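Local coordinates for orphan protein TM0875 (Thermotoga maritima, PDB 1O22) that is of unknown function, an orphan protein whose chain adopts a fold new when its structure was solved and pairs with a second copy through a shared sheet, at residues Leu19-Tyr24 against Gly57-Lys62; Lys78-Lys83 against Phe101-Asp106; Tyr107-Gly112 against Met145-Glu150. One frame throughout, in Å; residues are numbered along the deposited sequence.

Contact 1 of 3, residues Leu19-Tyr24 against Gly57-Lys62; sequences LEILYY and GRIFLK
The ring of Tyr23 lies flat over the backbone of Gly57 where two antiparallel strands, 19-24 and 57-62, run side by side in the mixed sheet of this new fold. Gly57 N sits above the ring centre, and Gly57 CA makes a CH-pi contact 3.8 Å from the Tyr23 ring centroid. This overlap depends on Tyr23 CG standing in the crowded position between the backbone N and the carbonyl carbon (chi1 67°), and Tyr23 OH hydrogen-bonds to Ser53 O outside the pair.

On the same face as Tyr23, Ile59 CG2 reaches the edge of its ring. Ile21 CB packs against Ile59 CG1 at 3.8 Å, and Ile21 CD1 crosses obliquely to touch Leu61 CD2 at 4.0 Å. This apolar face is covered by helix 137-152.

The face of Glu20, Leu22, Arg58 and Phe60 is more polar. Leu22 runs alongside the Arg58 chain, its CD2 3.5 Å from Arg58 CG. The Arg58 guanidinium has Phe60 CZ over one face, toward its rim, while its NH1 forms a long salt bridge to Glu20 OE2.

Six backbone hydrogen bonds join the strands, among them a nearly straight one from Ile21 N to Ile59 O, 2.8 Å long with an N-H...O angle of 176°.

Contact 2 of 3, residues Lys78-Lys83 against Phe101-Asp106; sequences KALTPK and FVEEID
Phe101 and Leu80 form a hydrogen-bonded pair in the antiparallel pairing of strands 78-81 and 101-106, which a classic beta bulge interrupts at Glu103 and Glu104. Phe101 O accepts from Leu80 N at 2.7 Å, and Phe101 N returns a bond to Leu80 O. The two side chains run alongside, Phe101 CD2 3.9 Å from Leu80 CD1; Trp94 of the second subunit meets the Phe101 ring edge-to-face.

Val102 pairs with Ala79 without hydrogen bonds between them, both side chains on the other face of the sheet. Strand 78-81 and Phe101-Val102 take part in antiparallel pairing with a strand of the second subunit, so the sheet continues through the dimer interface.

At Glu103 the bulge begins: Lys78 O receives Glu103 N at 2.8 Å and, more weakly, Glu104 N at 3.4 Å. The extra residue places both glutamates opposite Lys78. Glu103 CB rests 3.6 Å from Lys78 O, and its carboxylate comes near Leu80 CD1.

Glu104 O accepts from Lys78 N, and the Glu104 carboxylate is shared, OE2 making a salt bridge to Lys124 NZ of the second subunit. An alanine here would probably leave Lys78 and that Lys124 each without this acidic mate. Lys78 NZ approaches Glu104 OE1 at 2.8 Å from above the carboxylate plane, 54° out of it.

Contact 3 of 3, residues Tyr107-Gly112 against Met145-Glu150; sequences YLDSYG and MKYFFE
Tyr147 OH donates a short hydrogen bond to Asp109 OD2, 2.5 Å away, and Asp109 OD2 receives it on its anti lone pair. The acceptor lies in the plane of the Tyr147 ring, at its edge, while the carboxylate plane is turned 60° from the ring. Nearer the helix, Tyr147 CB sits over one face of the Tyr111 ring, 3.8 Å from its centroid. The two tyrosine side chains run in opposing senses past one another, and the edge of Tyr147 is turned toward the Tyr111 face in an offset edge-to-face pair with centroids 5.7 Å apart.

At the far end of Tyr111, its OH touches Lys146 CB at 3.6 Å and gives a weak hydrogen bond to Glu150 OE1 at 3.3 Å.

The contact is a strand-to-helix packing, in which the end of strand 100-111 meets the helix 137-152 that covers the mixed sheet. The Tyr147 CB points toward the strand, and CG is set anti to the backbone N (chi1 163°).

Further out, Ile116 of the adjoining strand 114-119 touches both Tyr111 and Tyr147, and a backbone hydrogen bond joins Asp109 to the same Ile116. Within the helix, Glu150 N bonds to Lys146 O at 3.0 Å.

Contact 1 is the buried one, its centre about 7 Å from that of the chain, whereas contact 3 is at the surface and contact 2 is partly buried, its centre about 22 Å away from that of the chain. All three reach the same mixed sheet. Contacts 2 and 3 share strand 100-111, first as a partner of strand 75-81 and then at its far end against a helix. Contacts 1 and 3 touch directly: Ile59 CD1 packs on the selenium of Met145, a selenomethionine, and Tyr23 CE2 on Phe148 CZ. Backbone pairing dominates contacts 1 and 2, although charged groups of contact 2 also serve the dimer; in contact 3 both hydrogen bonds run between side chains.

Contact 1 of 3, residues Leu19-Tyr24 against Gly57-Lys62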
loop_
_atom_site.group_PDB
_atom_site.type_symbol
_atom_site.label_atom_id
_atom_site.label_comp_id
_atom_site.label_asym_id
_atom_site.label_seq_id
_atom_site.Cartn_x
_atom_site.Cartn_y
_atom_site.Cartn_z
ATOM N N LEU A 19 4.254 11.702 -6.573
ATOM C CA LEU A 19 3.198 12.642 -6.929
ATOM C C LEU A 19 1.873 12.212 -6.372
ATOM O O LEU A 19 1.520 11.056 -6.453
ATOM C CB LEU A 19 3.064 12.742 -8.441
ATOM C CG LEU A 19 4.333 13.132 -9.185
ATOM C CD1 LEU A 19 4.101 13.014 -10.676
ATOM C CD2 LEU A 19 4.794 14.574 -8.812
ATOM N N GLU A 20 1.131 13.185 -5.846
ATOM C CA GLU A 20 -0.238 13.005 -5.422
ATOM C C GLU A 20 -1.137 13.579 -6.516
ATOM O O GLU A 20 -1.044 14.774 -6.826
ATOM C CB GLU A 20 -0.488 13.733 -4.098
ATOM C CG GLU A 20 -1.948 13.752 -3.671
ATOM C CD GLU A 20 -2.170 14.527 -2.366
ATOM O OE1 GLU A 20 -2.399 15.746 -2.445
ATOM O OE2 GLU A 20 -2.109 13.927 -1.267
ATOM N N ILE A 21 -2.011 12.734 -7.064
ATOM C CA ILE A 21 -2.932 13.122 -8.124
ATOM C C ILE A 21 -4.383 13.045 -7.612
ATOM O O ILE A 21 -4.840 11.996 -7.126
ATOM C CB ILE A 21 -2.754 12.253 -9.386
ATOM C CG1 ILE A 21 -1.325 12.341 -9.876
ATOM C CG2 ILE A 21 -3.756 12.656 -10.455
ATOM C CD1 ILE A 21 -1.002 11.447 -10.958
ATOM N N LEU A 22 -5.092 14.166 -7.719
ATOM C CA LEU A 22 -6.502 14.232 -7.322
ATOM C C LEU A 22 -7.290 14.363 -8.603
ATOM O O LEU A 22 -6.997 15.244 -9.398
ATOM C CB LEU A 22 -6.746 15.453 -6.424
ATOM C CG LEU A 22 -5.843 15.589 -5.203
ATOM C CD1 LEU A 22 -6.065 16.963 -4.523
ATOM C CD2 LEU A 22 -6.105 14.475 -4.219
ATOM N N TYR A 23 -8.256 13.484 -8.833
ATOM C CA TYR A 23 -9.042 13.543 -10.055
ATOM C C TYR A 23 -10.488 13.843 -9.697
ATOM O O TYR A 23 -10.923 13.554 -8.586
ATOM C CB TYR A 23 -8.921 12.251 -10.898
ATOM C CG TYR A 23 -9.522 11.012 -10.271
ATOM C CD1 TYR A 23 -10.865 10.701 -10.438
ATOM C CD2 TYR A 23 -8.730 10.151 -9.514
ATOM C CE1 TYR A 23 -11.403 9.619 -9.850
ATOM C CE2 TYR A 23 -9.267 9.056 -8.929
ATOM C CZ TYR A 23 -10.588 8.768 -9.114
ATOM O OH TYR A 23 -11.109 7.649 -8.486
ATOM N N TYR A 24 -11.216 14.443 -10.648
ATOM C CA TYR A 24 -12.583 14.903 -10.418
ATOM C C TYR A 24 -13.396 14.731 -11.668
ATOM O O TYR A 24 -12.961 15.164 -12.744
ATOM C CB TYR A 24 -12.612 16.421 -10.071
ATOM C CG TYR A 24 -11.678 16.846 -8.967
ATOM C CD1 TYR A 24 -12.062 16.760 -7.638
ATOM C CD2 TYR A 24 -10.406 17.320 -9.251
ATOM C CE1 TYR A 24 -11.210 17.146 -6.607
ATOM C CE2 TYR A 24 -9.544 17.725 -8.225
ATOM C CZ TYR A 24 -9.957 17.629 -6.903
ATOM O OH TYR A 24 -9.132 18.012 -5.865
ATOM N N GLY A 57 -11.293 11.088 -6.574
ATOM C CA GLY A 57 -10.342 10.242 -5.907
ATOM C C GLY A 57 -8.967 10.831 -5.778
ATOM O O GLY A 57 -8.656 11.882 -6.315
ATOM N N ARG A 58 -8.131 10.099 -5.061
ATOM C CA ARG A 58 -6.722 10.445 -4.865
ATOM C C ARG A 58 -5.842 9.224 -5.124
ATOM O O ARG A 58 -6.106 8.125 -4.605
ATOM C CB ARG A 58 -6.493 10.909 -3.442
ATOM C CG ARG A 58 -5.058 11.323 -3.131
ATOM C CD ARG A 58 -4.932 11.987 -1.764
ATOM N NE ARG A 58 -5.164 11.028 -0.709
ATOM C CZ ARG A 58 -4.962 11.259 0.585
ATOM N NH1 ARG A 58 -4.490 12.430 1.010
ATOM N NH2 ARG A 58 -5.217 10.296 1.466
ATOM N N ILE A 59 -4.843 9.410 -5.986
ATOM C CA ILE A 59 -3.871 8.380 -6.259
ATOM C C ILE A 59 -2.439 8.915 -6.136
ATOM O O ILE A 59 -2.202 10.118 -6.160
ATOM C CB ILE A 59 -4.147 7.719 -7.642
ATOM C CG1 ILE A 59 -4.021 8.693 -8.772
ATOM C CG2 ILE A 59 -5.547 7.125 -7.677
ATOM C CD1 ILE A 59 -4.133 8.052 -10.102
ATOM N N PHE A 60 -1.498 7.999 -5.928
ATOM C CA PHE A 60 -0.090 8.327 -5.758
ATOM C C PHE A 60 0.697 7.646 -6.898
ATOM O O PHE A 60 0.428 6.505 -7.243
ATOM C CB PHE A 60 0.396 7.884 -4.391
ATOM C CG PHE A 60 -0.378 8.515 -3.253
ATOM C CD1 PHE A 60 -0.079 9.807 -2.826
ATOM C CD2 PHE A 60 -1.439 7.854 -2.682
ATOM C CE1 PHE A 60 -0.794 10.391 -1.816
ATOM C CE2 PHE A 60 -2.162 8.431 -1.639
ATOM C CZ PHE A 60 -1.842 9.698 -1.220
ATOM N N LEU A 61 1.602 8.388 -7.510
ATOM C CA LEU A 61 2.374 7.905 -8.641
ATOM C C LEU A 61 3.882 8.133 -8.421
ATOM O O LEU A 61 4.319 9.223 -8.016
ATOM C CB LEU A 61 1.904 8.621 -9.889
ATOM C CG LEU A 61 2.632 8.418 -11.217
ATOM C CD1 LEU A 61 2.382 6.986 -11.693
ATOM C CD2 LEU A 61 2.130 9.414 -12.260
ATOM N N LYS A 62 4.667 7.099 -8.648
ATOM C CA LYS A 62 6.110 7.271 -8.708
ATOM C C LYS A 62 6.585 6.899 -10.111
ATOM O O LYS A 62 6.213 5.857 -10.666
ATOM C CB LYS A 62 6.771 6.439 -7.624
ATOM C CG LYS A 62 8.303 6.277 -7.721
ATOM C CD LYS A 62 9.124 7.443 -7.170
ATOM C CE LYS A 62 10.638 7.202 -7.377
#

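Contact 2 of 3, residues Lys78-Lys83 against Phe101-Asp106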
loop_
_atom_site.group_PDB
_atom_site.type_symbol
_atom_site.label_atom_id
_atom_site.label_comp_id
_atom_site.label_asym_id
_atom_site.label_seq_id
_atom_site.Cartn_x
_atom_site.Cartn_y
_atom_site.Cartn_z
ATOM N N LYS A 78 8.370 -9.481 -4.217
ATOM C CA LYS A 78 8.664 -9.221 -2.793
ATOM C C LYS A 78 9.349 -10.437 -2.210
ATOM O O LYS A 78 8.792 -11.526 -2.186
ATOM C CB LYS A 78 7.406 -8.885 -2.010
ATOM C CG LYS A 78 6.792 -7.542 -2.457
ATOM C CD LYS A 78 5.462 -7.257 -1.764
ATOM C CE LYS A 78 4.539 -6.454 -2.676
ATOM N NZ LYS A 78 3.255 -6.125 -2.009
ATOM N N ALA A 79 10.594 -10.250 -1.836
ATOM C CA ALA A 79 11.417 -11.291 -1.234
ATOM C C ALA A 79 11.762 -10.911 0.214
ATOM O O ALA A 79 11.901 -9.746 0.545
ATOM C CB ALA A 79 12.687 -11.441 -2.042
ATOM N N LEU A 80 11.983 -11.880 1.067
ATOM C CA LEU A 80 12.421 -11.578 2.433
ATOM C C LEU A 80 13.746 -12.296 2.662
ATOM O O LEU A 80 13.941 -13.427 2.234
ATOM C CB LEU A 80 11.366 -12.070 3.441
ATOM C CG LEU A 80 9.912 -11.658 3.234
ATOM C CD1 LEU A 80 8.959 -12.586 3.914
ATOM C CD2 LEU A 80 9.726 -10.240 3.777
ATOM N N THR A 81 14.647 -11.641 3.360
ATOM C CA THR A 81 15.881 -12.246 3.801
ATOM C C THR A 81 16.017 -12.274 5.328
ATOM O O THR A 81 15.653 -11.312 5.972
ATOM C CB THR A 81 17.042 -11.469 3.116
ATOM O OG1 THR A 81 18.272 -11.958 3.616
ATOM C CG2 THR A 81 16.997 -10.003 3.453
ATOM N N PRO A 82 16.551 -13.360 5.902
ATOM C CA PRO A 82 16.869 -13.437 7.326
ATOM C C PRO A 82 18.190 -12.821 7.704
ATOM O O PRO A 82 18.486 -12.814 8.889
ATOM C CB PRO A 82 16.952 -14.949 7.582
ATOM C CG PRO A 82 17.322 -15.537 6.271
ATOM C CD PRO A 82 16.827 -14.643 5.230
ATOM N N LYS A 83 18.971 -12.362 6.717
ATOM C CA LYS A 83 20.233 -11.706 6.976
ATOM C C LYS A 83 20.018 -10.482 7.859
ATOM O O LYS A 83 19.094 -9.722 7.640
ATOM C CB LYS A 83 20.875 -11.305 5.654
ATOM C CG LYS A 83 21.670 -12.406 4.976
ATOM C CD LYS A 83 22.957 -11.846 4.297
ATOM C CE LYS A 83 23.964 -11.235 5.287
ATOM N NZ LYS A 83 24.770 -10.115 4.699
ATOM N N PHE A 101 13.280 -15.695 0.537
ATOM C CA PHE A 101 11.915 -16.166 0.514
ATOM C C PHE A 101 11.042 -15.277 -0.378
ATOM O O PHE A 101 10.863 -14.098 -0.105
ATOM C CB PHE A 101 11.371 -16.213 1.929
ATOM C CG PHE A 101 10.007 -16.801 2.037
ATOM C CD1 PHE A 101 9.848 -18.152 2.158
ATOM C CD2 PHE A 101 8.885 -15.989 2.051
ATOM C CE1 PHE A 101 8.592 -18.718 2.291
ATOM C CE2 PHE A 101 7.618 -16.536 2.186
ATOM C CZ PHE A 101 7.471 -17.909 2.308
ATOM N N VAL A 102 10.482 -15.860 -1.440
ATOM C CA VAL A 102 9.549 -15.145 -2.300
ATOM C C VAL A 102 8.162 -15.121 -1.747
ATOM O O VAL A 102 7.522 -16.138 -1.623
ATOM C CB VAL A 102 9.509 -15.750 -3.680
ATOM C CG1 VAL A 102 8.505 -14.960 -4.589
ATOM C CG2 VAL A 102 10.878 -15.780 -4.266
ATOM N N GLU A 103 7.679 -13.947 -1.409
ATOM C CA GLU A 103 6.391 -13.814 -0.761
ATOM C C GLU A 103 5.270 -13.415 -1.740
ATOM O O GLU A 103 4.127 -13.861 -1.612
ATOM C CB GLU A 103 6.523 -12.761 0.327
ATOM C CG GLU A 103 5.311 -12.680 1.217
ATOM C CD GLU A 103 5.405 -11.507 2.138
ATOM O OE1 GLU A 103 5.757 -10.409 1.656
ATOM O OE2 GLU A 103 5.143 -11.696 3.333
ATOM N N GLU A 104 5.599 -12.555 -2.693
ATOM C CA GLU A 104 4.629 -12.038 -3.667
ATOM C C GLU A 104 5.320 -11.828 -5.028
ATOM O O GLU A 104 6.499 -11.454 -5.100
ATOM C CB GLU A 104 3.996 -10.704 -3.180
ATOM C CG GLU A 104 3.370 -10.756 -1.778
ATOM C CD GLU A 104 2.557 -9.510 -1.401
ATOM O OE1 GLU A 104 2.218 -8.702 -2.302
ATOM O OE2 GLU A 104 2.237 -9.344 -0.190
ATOM N N ILE A 105 4.575 -12.074 -6.102
ATOM C CA ILE A 105 4.992 -11.757 -7.476
ATOM C C ILE A 105 3.843 -10.980 -8.113
ATOM O O ILE A 105 2.692 -11.377 -7.987
ATOM C CB ILE A 105 5.255 -13.056 -8.234
ATOM C CG1 ILE A 105 6.252 -13.950 -7.491
ATOM C CG2 ILE A 105 5.740 -12.817 -9.679
ATOM C CD1 ILE A 105 6.066 -15.428 -7.872
ATOM N N ASP A 106 4.142 -9.875 -8.770
ATOM C CA ASP A 106 3.145 -9.073 -9.468
ATOM C C ASP A 106 3.605 -8.860 -10.873
ATOM O O ASP A 106 4.747 -8.463 -11.083
ATOM C CB ASP A 106 2.999 -7.713 -8.803
ATOM C CG ASP A 106 2.096 -7.781 -7.598
ATOM O OD1 ASP A 106 0.864 -7.795 -7.803
ATOM O OD2 ASP A 106 2.526 -7.859 -6.425
#

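Contact 3 of 3, residues Tyr107-Gly112 against Met145-Glu150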
loop_
_atom_site.group_PDB
_atom_site.type_symbol
_atom_site.label_atom_id
_atom_site.label_comp_id
_atom_site.label_asym_id
_atom_site.label_seq_id
_atom_site.Cartn_x
_atom_site.Cartn_y
_atom_site.Cartn_z
ATOM N N TYR A 107 2.719 -9.112 -11.825
ATOM C CA TYR A 107 3.006 -8.904 -13.250
ATOM C C TYR A 107 2.710 -7.439 -13.540
ATOM O O TYR A 107 1.754 -6.911 -13.033
ATOM C CB TYR A 107 2.115 -9.820 -14.104
ATOM C CG TYR A 107 2.460 -9.823 -15.589
ATOM C CD1 TYR A 107 3.770 -9.974 -16.023
ATOM C CD2 TYR A 107 1.476 -9.678 -16.548
ATOM C CE1 TYR A 107 4.089 -9.979 -17.381
ATOM C CE2 TYR A 107 1.787 -9.678 -17.909
ATOM C CZ TYR A 107 3.088 -9.838 -18.314
ATOM O OH TYR A 107 3.405 -9.839 -19.657
ATOM N N LEU A 108 3.583 -6.741 -14.249
ATOM C CA LEU A 108 3.322 -5.332 -14.522
ATOM C C LEU A 108 2.424 -5.225 -15.751
ATOM O O LEU A 108 2.618 -5.964 -16.701
ATOM C CB LEU A 108 4.641 -4.576 -14.755
ATOM C CG LEU A 108 5.342 -4.179 -13.441
ATOM C CD1 LEU A 108 5.994 -5.313 -12.784
ATOM C CD2 LEU A 108 6.335 -3.068 -13.736
ATOM N N ASP A 109 1.472 -4.299 -15.761
ATOM C CA ASP A 109 0.770 -3.973 -17.000
ATOM C C ASP A 109 1.661 -3.174 -17.978
ATOM O O ASP A 109 2.604 -2.523 -17.565
ATOM C CB ASP A 109 -0.452 -3.109 -16.714
ATOM C CG ASP A 109 -1.562 -3.844 -15.995
ATOM O OD1 ASP A 109 -1.617 -5.097 -16.023
ATOM O OD2 ASP A 109 -2.461 -3.206 -15.397
ATOM N N SER A 110 1.316 -3.226 -19.260
ATOM C CA SER A 110 1.993 -2.517 -20.337
ATOM C C SER A 110 1.078 -1.442 -20.891
ATOM O O SER A 110 -0.076 -1.724 -21.142
ATOM C CB SER A 110 2.302 -3.462 -21.481
ATOM O OG SER A 110 3.218 -4.447 -21.079
ATOM N N TYR A 111 1.563 -0.212 -21.040
ATOM C CA TYR A 111 0.788 0.833 -21.745
ATOM C C TYR A 111 1.774 1.615 -22.596
ATOM O O TYR A 111 2.560 2.374 -22.068
ATOM C CB TYR A 111 0.035 1.744 -20.765
ATOM C CG TYR A 111 -1.002 2.635 -21.419
ATOM C CD1 TYR A 111 -2.194 2.099 -21.894
ATOM C CD2 TYR A 111 -0.777 3.987 -21.611
ATOM C CE1 TYR A 111 -3.133 2.895 -22.527
ATOM C CE2 TYR A 111 -1.723 4.800 -22.231
ATOM C CZ TYR A 111 -2.901 4.248 -22.687
ATOM O OH TYR A 111 -3.861 5.038 -23.319
ATOM N N GLY A 112 1.774 1.363 -23.900
ATOM C CA GLY A 112 2.876 1.783 -24.773
ATOM C C GLY A 112 4.224 1.189 -24.341
ATOM O O GLY A 112 4.333 -0.012 -24.119
HETATM N N MSE A 145 -2.597 8.883 -16.966
HETATM C CA MSE A 145 -3.993 9.143 -16.629
HETATM C C MSE A 145 -4.969 8.569 -17.658
HETATM O O MSE A 145 -6.052 8.084 -17.278
HETATM C CB MSE A 145 -4.246 10.618 -16.336
HETATM C CG MSE A 145 -3.605 11.091 -15.032
HETATM SE SE MSE A 145 -4.027 9.998 -13.420
HETATM C CE MSE A 145 -5.993 10.679 -13.147
ATOM N N LYS A 146 -4.538 8.495 -18.916
ATOM C CA LYS A 146 -5.315 7.775 -19.925
ATOM C C LYS A 146 -5.379 6.296 -19.588
ATOM O O LYS A 146 -6.438 5.711 -19.647
ATOM C CB LYS A 146 -4.709 7.903 -21.309
ATOM C CG LYS A 146 -5.093 9.111 -22.079
ATOM C CD LYS A 146 -4.365 9.124 -23.431
ATOM C CE LYS A 146 -3.099 10.009 -23.455
ATOM N NZ LYS A 146 -3.314 11.346 -24.134
ATOM N N TYR A 147 -4.226 5.696 -19.278
ATOM C CA TYR A 147 -4.165 4.333 -18.787
ATOM C C TYR A 147 -5.074 4.116 -17.576
ATOM O O TYR A 147 -5.838 3.130 -17.534
ATOM C CB TYR A 147 -2.723 3.912 -18.406
ATOM C CG TYR A 147 -2.695 2.683 -17.540
ATOM C CD1 TYR A 147 -2.799 1.396 -18.106
ATOM C CD2 TYR A 147 -2.603 2.782 -16.161
ATOM C CE1 TYR A 147 -2.799 0.260 -17.315
ATOM C CE2 TYR A 147 -2.622 1.658 -15.364
ATOM C CZ TYR A 147 -2.692 0.397 -15.940
ATOM O OH TYR A 147 -2.688 -0.719 -15.108
ATOM N N PHE A 148 -4.977 5.013 -16.603
ATOM C CA PHE A 148 -5.720 4.905 -15.357
ATOM C C PHE A 148 -7.251 4.918 -15.583
ATOM O O PHE A 148 -7.964 4.023 -15.163
ATOM C CB PHE A 148 -5.287 6.008 -14.364
ATOM C CG PHE A 148 -6.139 6.057 -13.103
ATOM C CD1 PHE A 148 -5.911 5.199 -12.058
ATOM C CD2 PHE A 148 -7.217 6.941 -13.019
ATOM C CE1 PHE A 148 -6.723 5.212 -10.941
ATOM C CE2 PHE A 148 -8.020 6.987 -11.894
ATOM C CZ PHE A 148 -7.794 6.109 -10.862
ATOM N N PHE A 149 -7.743 5.921 -16.282
ATOM C CA PHE A 149 -9.175 6.004 -16.571
ATOM C C PHE A 149 -9.640 4.805 -17.385
ATOM O O PHE A 149 -10.642 4.205 -17.061
ATOM C CB PHE A 149 -9.535 7.338 -17.265
ATOM C CG PHE A 149 -9.374 8.533 -16.378
ATOM C CD1 PHE A 149 -9.899 8.537 -15.106
ATOM C CD2 PHE A 149 -8.637 9.637 -16.789
ATOM C CE1 PHE A 149 -9.737 9.622 -14.282
ATOM C CE2 PHE A 149 -8.479 10.713 -15.952
ATOM C CZ PHE A 149 -9.023 10.701 -14.711
ATOM N N GLU A 150 -8.893 4.431 -18.412
ATOM C CA GLU A 150 -9.281 3.279 -19.221
ATOM C C GLU A 150 -9.305 1.969 -18.402
ATOM O O GLU A 150 -10.207 1.140 -18.578
ATOM C CB GLU A 150 -8.400 3.155 -20.453
ATOM C CG GLU A 150 -8.626 4.286 -21.451
ATOM C CD GLU A 150 -7.583 4.339 -22.567
ATOM O OE1 GLU A 150 -6.702 3.450 -22.613
ATOM O OE2 GLU A 150 -7.646 5.276 -23.405
#